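Local coordinates for protein Non-reducing end alpha-L-arabinofuranosidase BoGH43B (Bacteroides ovatus, PDB 5JOZ) that removes terminal non-reducing alpha-L-arabinofuranosyl residues from xyloglucan side branches, converting S units to X units during xyloglucan degradation, at residues T337-G341 with S342-K346; T404-G408 with Q409-M413. All coordinates share one frame; numbering follows the deposited sequence.

How the contacts relate
Both contacts are local turns in the C-terminal concanavalin A-like domain, a sandwich of two antiparallel sheets, and each belongs to a different sheet. Contact 1 leads through a type II turn into strand 343-345, which pairs with strand 496-505; contact 2 is the end of the hairpin formed by strands 397-406 and 409-418. Their centres lie 23 Å apart, their nearest atoms about 13 Å, and they do not touch. Contact 1 precedes contact 2 in the sequence. A calcium ion is bound at contact 1, whereas contact 2 holds none of its ligands. Neither contact contains the inferred proton acceptor D16, pKa modulator D126 or proton donor E176, which belong to the GH43 domain.

Contact 1 (T337-G341 with S342-K346); sequences TEKPG and SLRLK. With CA (calcium ion), chain C.
K339 lays its CB over one face of the R344 guanidinium, off-centre, with CB 3.5 Å from R344 NH2; the two chains run roughly perpendicular. At the edge of the same guanidinium, in its plane, E338 OE2 meets NH1 in a weak salt bridge of 3.4 Å that is nonetheless fairly straight (165°); the carboxylate stands almost perpendicular to the guanidinium. With CG anti to the backbone N (chi1 -172°) and an extended chain, E338 also forms a salt bridge with K346, which reaches in from the far side of the carboxylate. K346 NZ meets E338 OE2 at 3.0 Å on the syn side, somewhat out of the carboxylate plane, and makes a weak bond to OE1 (3.1 Å). R344 has a stronger partner in D497, bound through NE.

The backbone of K339 to S342 forms a type II turn, closed by S342 N donating to K339 O (2.9 Å). Water 1 links K339 N to S342 O, and water 2 joins P340 O to S342 OG. G341 O binds the calcium ion at 2.3 Å, together with D313, D499 and waters 3 and 4. In the salt-bridge network E338 pairs with both R344 and K346, and with D497 probably offsets their positive charge, while the turn presents a backbone carbonyl to the metal.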
ATOM      1  N   THR A 337     -21.740   8.585  13.306  1.00 32.39           N
ATOM      2  CA  THR A 337     -22.604   8.819  14.475  1.00 36.30           C
ATOM      3  C   THR A 337     -23.784   9.738  14.178  1.00 36.47           C
ATOM      4  O   THR A 337     -24.890   9.519  14.657  1.00 35.80           O
ATOM      5  CB  THR A 337     -21.804   9.561  15.576  1.00 37.26           C
ATOM      6  OG1 THR A 337     -20.590   8.868  15.832  1.00 49.95           O
ATOM      7  CG2 THR A 337     -22.603   9.691  16.874  1.00 47.88           C
ATOM      8  N   GLU A 338     -23.501  10.783  13.400  1.00 37.70           N
ATOM      9  CA  GLU A 338     -24.326  11.976  13.288  1.00 36.53           C
ATOM     10  C   GLU A 338     -25.570  11.744  12.424  1.00 39.52           C
ATOM     11  O   GLU A 338     -26.629  12.331  12.678  1.00 37.46           O
ATOM     12  CB  GLU A 338     -23.455  13.082  12.703  1.00 41.66           C
ATOM     13  CG  GLU A 338     -24.061  14.470  12.667  1.00 54.28           C
ATOM     14  CD  GLU A 338     -23.040  15.537  12.282  1.00 63.04           C
ATOM     15  OE1 GLU A 338     -21.875  15.465  12.767  1.00 48.13           O
ATOM     16  OE2 GLU A 338     -23.404  16.453  11.496  1.00 54.42           O
ATOM     17  N   LYS A 339     -25.436  10.902  11.398  1.00 35.62           N
ATOM     18  CA  LYS A 339     -26.590  10.348  10.690  1.00 32.88           C
ATOM     19  C   LYS A 339     -26.456   8.827  10.686  1.00 30.59           C
ATOM     20  O   LYS A 339     -25.934   8.269   9.728  1.00 33.11           O
ATOM     21  CB  LYS A 339     -26.678  10.908   9.270  1.00 31.30           C
ATOM     22  CG  LYS A 339     -27.858  10.405   8.437  1.00 35.66           C
ATOM     23  CD  LYS A 339     -29.204  10.870   8.982  1.00 37.47           C
ATOM     24  CE  LYS A 339     -30.380  10.274   8.214  1.00 41.62           C
ATOM     25  NZ  LYS A 339     -30.400  10.686   6.788  1.00 41.06           N
ATOM     26  N   PRO A 340     -26.921   8.151  11.762  1.00 29.21           N
ATOM     27  CA  PRO A 340     -26.768   6.688  11.853  1.00 28.60           C
ATOM     28  C   PRO A 340     -27.229   5.978  10.587  1.00 25.70           C
ATOM     29  O   PRO A 340     -28.283   6.304  10.050  1.00 27.24           O
ATOM     30  CB  PRO A 340     -27.661   6.295  13.044  1.00 31.91           C
ATOM     31  CG  PRO A 340     -27.854   7.557  13.838  1.00 30.33           C
ATOM     32  CD  PRO A 340     -27.714   8.701  12.880  1.00 29.28           C
ATOM     33  N   GLY A 341     -26.421   5.042  10.104  1.00 24.94           N
ATOM     34  CA  GLY A 341     -26.723   4.320   8.866  1.00 27.36           C
ATOM     35  C   GLY A 341     -26.121   4.959   7.636  1.00 26.75           C
ATOM     36  O   GLY A 341     -26.210   4.394   6.541  1.00 24.98           O
ATOM     37  N   SER A 342     -25.491   6.122   7.802  1.00 23.00           N
ATOM     38  CA  SER A 342     -24.810   6.779   6.700  1.00 24.91           C
ATOM     39  C   SER A 342     -23.410   7.200   7.112  1.00 24.86           C
ATOM     40  O   SER A 342     -23.181   7.525   8.281  1.00 26.99           O
ATOM     41  CB  SER A 342     -25.594   8.009   6.251  1.00 23.47           C
ATOM     42  OG  SER A 342     -26.741   7.637   5.535  1.00 24.93           O
ATOM     43  N   LEU A 343     -22.479   7.202   6.155  1.00 22.72           N
ATOM     44  CA  LEU A 343     -21.224   7.939   6.335  1.00 25.28           C
ATOM     45  C   LEU A 343     -21.450   9.378   5.883  1.00 24.92           C
ATOM     46  O   LEU A 343     -21.692   9.626   4.695  1.00 27.89           O
ATOM     47  CB  LEU A 343     -20.077   7.320   5.542  1.00 25.30           C
ATOM     48  CG  LEU A 343     -18.754   8.096   5.622  1.00 27.85           C
ATOM     49  CD1 LEU A 343     -18.175   8.207   7.029  1.00 27.50           C
ATOM     50  CD2 LEU A 343     -17.770   7.438   4.688  1.00 32.87           C
ATOM     51  N   ARG A 344     -21.377  10.310   6.833  1.00 24.56           N
ATOM     52  CA  ARG A 344     -21.521  11.736   6.556  1.00 23.19           C
ATOM     53  C   ARG A 344     -20.153  12.344   6.282  1.00 24.58           C
ATOM     54  O   ARG A 344     -19.275  12.326   7.149  1.00 25.38           O
ATOM     55  CB  ARG A 344     -22.172  12.439   7.739  1.00 24.83           C
ATOM     56  CG  ARG A 344     -22.334  13.941   7.570  1.00 28.46           C
ATOM     57  CD  ARG A 344     -23.464  14.509   8.418  1.00 26.11           C
ATOM     58  NE  ARG A 344     -24.787  14.143   7.899  1.00 24.42           N
ATOM     59  CZ  ARG A 344     -25.943  14.460   8.474  1.00 26.26           C
ATOM     60  NH1 ARG A 344     -25.975  15.150   9.608  1.00 29.44           N
ATOM     61  NH2 ARG A 344     -27.085  14.080   7.916  1.00 30.44           N
ATOM     62  N   LEU A 345     -19.989  12.882   5.079  1.00 26.79           N
ATOM     63  CA  LEU A 345     -18.758  13.547   4.650  1.00 26.19           C
ATOM     64  C   LEU A 345     -19.021  15.044   4.531  1.00 24.95           C
ATOM     65  O   LEU A 345     -19.929  15.466   3.812  1.00 23.78           O
ATOM     66  CB  LEU A 345     -18.299  12.955   3.311  1.00 25.66           C
ATOM     67  CG  LEU A 345     -16.799  12.959   3.028  1.00 27.82           C
ATOM     68  CD1 LEU A 345     -16.031  12.208   4.102  1.00 28.14           C
ATOM     69  CD2 LEU A 345     -16.547  12.360   1.655  1.00 28.68           C
ATOM     70  N   LYS A 346     -18.266  15.833   5.288  1.00 27.34           N
ATOM     71  CA  LYS A 346     -18.354  17.296   5.249  1.00 26.81           C
ATOM     72  C   LYS A 346     -17.184  17.853   4.436  1.00 26.68           C
ATOM     73  O   LYS A 346     -16.038  17.856   4.889  1.00 26.43           O
ATOM     74  CB  LYS A 346     -18.290  17.885   6.652  1.00 27.22           C
ATOM     75  CG  LYS A 346     -19.426  17.515   7.575  1.00 32.33           C
ATOM     76  CD  LYS A 346     -19.489  18.509   8.729  1.00 45.36           C
ATOM     77  CE  LYS A 346     -20.729  18.332   9.591  1.00 50.24           C
ATOM     78  NZ  LYS A 346     -20.622  17.154  10.488  1.00 47.32           N
TER
HETATM   79 CA    CA C 601     -26.641   2.514   5.210  1.00 32.53          CA
HETATM   80  O   HOH W   1     -23.325   9.635  10.050  1.00 26.46           O
HETATM   81  O   HOH W   2     -28.709   6.960   7.180  1.00 27.21           O
HETATM   82  O   HOH W   3     -27.253   0.761   3.690  1.00 37.56           O
HETATM   83  O   HOH W   4     -27.961   1.458   6.947  1.00 34.11           O

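Contact 2 (T404-G408 with Q409-M413)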
ATOM      1  N   THR A 404     -22.685  18.453  -8.213  1.00 23.85           N
ATOM      2  CA  THR A 404     -22.435  19.891  -8.005  1.00 25.56           C
ATOM      3  C   THR A 404     -23.607  20.712  -8.588  1.00 27.05           C
ATOM      4  O   THR A 404     -24.634  20.135  -8.985  1.00 28.96           O
ATOM      5  CB  THR A 404     -21.081  20.310  -8.636  1.00 26.66           C
ATOM      6  OG1 THR A 404     -20.795  21.682  -8.337  1.00 30.55           O
ATOM      7  CG2 THR A 404     -21.081  20.117 -10.135  1.00 26.06           C
ATOM      8  N   GLU A 405     -23.453  22.037  -8.635  1.00 28.51           N
ATOM      9  CA  GLU A 405     -24.471  22.945  -9.170  1.00 28.66           C
ATOM     10  C   GLU A 405     -23.850  23.713 -10.334  1.00 28.20           C
ATOM     11  O   GLU A 405     -22.771  24.280 -10.203  1.00 25.83           O
ATOM     12  CB  GLU A 405     -24.969  23.903  -8.077  1.00 35.11           C
ATOM     13  CG  GLU A 405     -26.277  24.642  -8.390  1.00 39.37           C
ATOM     14  CD  GLU A 405     -27.544  23.824  -8.122  1.00 50.20           C
ATOM     15  OE1 GLU A 405     -28.643  24.323  -8.442  1.00 47.97           O
ATOM     16  OE2 GLU A 405     -27.468  22.688  -7.591  1.00 58.81           O
ATOM     17  N   ARG A 406     -24.524  23.703 -11.477  1.00 28.93           N
ATOM     18  CA  ARG A 406     -24.070  24.416 -12.657  1.00 29.65           C
ATOM     19  C   ARG A 406     -25.238  25.185 -13.226  1.00 28.67           C
ATOM     20  O   ARG A 406     -26.257  24.597 -13.563  1.00 27.30           O
ATOM     21  CB  ARG A 406     -23.532  23.431 -13.706  1.00 31.37           C
ATOM     22  CG  ARG A 406     -22.178  22.816 -13.373  1.00 32.41           C
ATOM     23  CD  ARG A 406     -21.042  23.836 -13.473  1.00 32.61           C
ATOM     24  NE  ARG A 406     -19.747  23.322 -13.014  1.00 33.78           N
ATOM     25  CZ  ARG A 406     -19.320  23.273 -11.750  1.00 30.41           C
ATOM     26  NH1 ARG A 406     -20.077  23.673 -10.736  1.00 33.79           N
ATOM     27  NH2 ARG A 406     -18.110  22.803 -11.494  1.00 30.51           N
ATOM     28  N   ASN A 407     -25.090  26.502 -13.306  1.00 32.07           N
ATOM     29  CA  ASN A 407     -26.119  27.387 -13.850  1.00 32.82           C
ATOM     30  C   ASN A 407     -27.509  27.138 -13.262  1.00 32.81           C
ATOM     31  O   ASN A 407     -28.489  26.947 -13.980  1.00 31.94           O
ATOM     32  CB  ASN A 407     -26.100  27.299 -15.378  1.00 28.76           C
ATOM     33  CG  ASN A 407     -24.826  27.875 -15.960  1.00 28.10           C
ATOM     34  OD1 ASN A 407     -24.312  28.879 -15.472  1.00 33.69           O
ATOM     35  ND2 ASN A 407     -24.306  27.240 -16.992  1.00 28.38           N
ATOM     36  N   GLY A 408     -27.561  27.118 -11.933  1.00 36.94           N
ATOM     37  CA  GLY A 408     -28.807  26.886 -11.192  1.00 37.80           C
ATOM     38  C   GLY A 408     -29.454  25.523 -11.371  1.00 36.84           C
ATOM     39  O   GLY A 408     -30.627  25.351 -11.036  1.00 42.13           O
ATOM     40  N   GLN A 409     -28.706  24.559 -11.913  1.00 36.11           N
ATOM     41  CA  GLN A 409     -29.163  23.180 -12.034  1.00 33.77           C
ATOM     42  C   GLN A 409     -28.197  22.289 -11.254  1.00 33.10           C
ATOM     43  O   GLN A 409     -26.979  22.469 -11.293  1.00 30.15           O
ATOM     44  CB  GLN A 409     -29.203  22.736 -13.490  1.00 33.32           C
ATOM     45  CG  GLN A 409     -30.235  23.453 -14.353  1.00 35.98           C
ATOM     46  CD  GLN A 409     -30.305  22.904 -15.779  1.00 34.59           C
ATOM     47  OE1 GLN A 409     -29.344  22.333 -16.293  1.00 38.91           O
ATOM     48  NE2 GLN A 409     -31.450  23.075 -16.420  1.00 40.07           N
ATOM     49  N   ARG A 410     -28.760  21.333 -10.538  1.00 30.39           N
ATOM     50  CA  ARG A 410     -27.980  20.330  -9.862  1.00 31.35           C
ATOM     51  C   ARG A 410     -27.606  19.319 -10.916  1.00 29.40           C
ATOM     52  O   ARG A 410     -28.461  18.916 -11.702  1.00 32.91           O
ATOM     53  CB  ARG A 410     -28.824  19.690  -8.783  1.00 30.24           C
ATOM     54  CG  ARG A 410     -28.061  18.797  -7.828  1.00 33.11           C
ATOM     55  CD  ARG A 410     -29.059  18.311  -6.798  1.00 34.83           C
ATOM     56  NE  ARG A 410     -28.613  17.133  -6.084  1.00 35.28           N
ATOM     57  CZ  ARG A 410     -29.210  15.946  -6.069  1.00 32.10           C
ATOM     58  NH1 ARG A 410     -30.325  15.703  -6.742  1.00 31.18           N
ATOM     59  NH2 ARG A 410     -28.666  14.980  -5.349  1.00 35.31           N
ATOM     60  N   VAL A 411     -26.337  18.918 -10.943  1.00 27.85           N
ATOM     61  CA  VAL A 411     -25.817  18.072 -12.021  1.00 28.76           C
ATOM     62  C   VAL A 411     -24.893  16.973 -11.501  1.00 29.70           C
ATOM     63  O   VAL A 411     -24.325  17.085 -10.411  1.00 27.77           O
ATOM     64  CB  VAL A 411     -25.038  18.904 -13.072  1.00 29.02           C
ATOM     65  CG1 VAL A 411     -25.898  20.035 -13.621  1.00 34.51           C
ATOM     66  CG2 VAL A 411     -23.741  19.477 -12.498  1.00 31.75           C
ATOM     67  N   ALA A 412     -24.743  15.929 -12.309  1.00 30.23           N
ATOM     68  CA  ALA A 412     -23.694  14.938 -12.127  1.00 31.05           C
ATOM     69  C   ALA A 412     -22.585  15.281 -13.110  1.00 33.54           C
ATOM     70  O   ALA A 412     -22.860  15.582 -14.267  1.00 36.91           O
ATOM     71  CB  ALA A 412     -24.225  13.547 -12.387  1.00 29.03           C
ATOM     72  N   MET A 413     -21.341  15.244 -12.638  1.00 33.87           N
ATOM     73  CA  MET A 413     -20.187  15.694 -13.398  1.00 36.68           C
ATOM     74  C   MET A 413     -19.080  14.637 -13.340  1.00 37.95           C
ATOM     75  O   MET A 413     -18.719  14.193 -12.259  1.00 36.44           O
ATOM     76  CB  MET A 413     -19.677  17.026 -12.822  1.00 38.71           C
ATOM     77  CG  MET A 413     -18.384  17.554 -13.439  1.00 39.02           C
ATOM     78  SD  MET A 413     -17.887  19.207 -12.895  1.00 43.93           S
ATOM     79  CE  MET A 413     -17.603  18.932 -11.147  1.00 47.34           C
TER
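T404 and V411 pair across a beta hairpin with a two-residue loop, N407-G408, in a type I' turn from R406 to Q409 that joins strands 397-406 and 409-418 in one sheet of the concanavalin A-like domain. Backbone bonds set the register. T404 and V411 form a hydrogen-bonded pair, V411 N reaching T404 O at 2.9 Å and T404 N returning to V411 O. R406 and Q409 form the next such pair, closed by R406 N to Q409 O at 2.8 Å and by Q409 N to R406 O. Between them E405 and R410 are a non-hydrogen-bonded pair with CA atoms 4.4 Å apart; E405 lies along the Q409-R410 backbone, OE2 3.3 Å from R410 CA. N407 and G408 both take the positive phi values of this turn.

Apolar contacts gather on the face bearing T404, R406 and V411. The T404 and V411 side chains run alongside each other from neighbouring strands, their CG2 methyls 3.6 Å apart. M413, its chain turned at chi3 (63°), brings CE to 3.8 Å from T404 CG2, while R406 CG packs at 3.8 Å on V411 CG2.

Several polar ends also find partners beyond the hairpin. On the face with E405, the extended R410 chain carries its guanidinium to the carbonyls of F378, P431 and G434. T404 OG1 bonds to E385 O. The R406 chain bends at chi2 (-70°), and T404 CG2 lies over one face of its guanidinium, off-centre. R406 NH1 bonds to E383 O and, locally, donates to E405 O at 2.8 Å; this oxygen lies near the guanidinium plane, while NH1 sits above the carbonyl plane of E405.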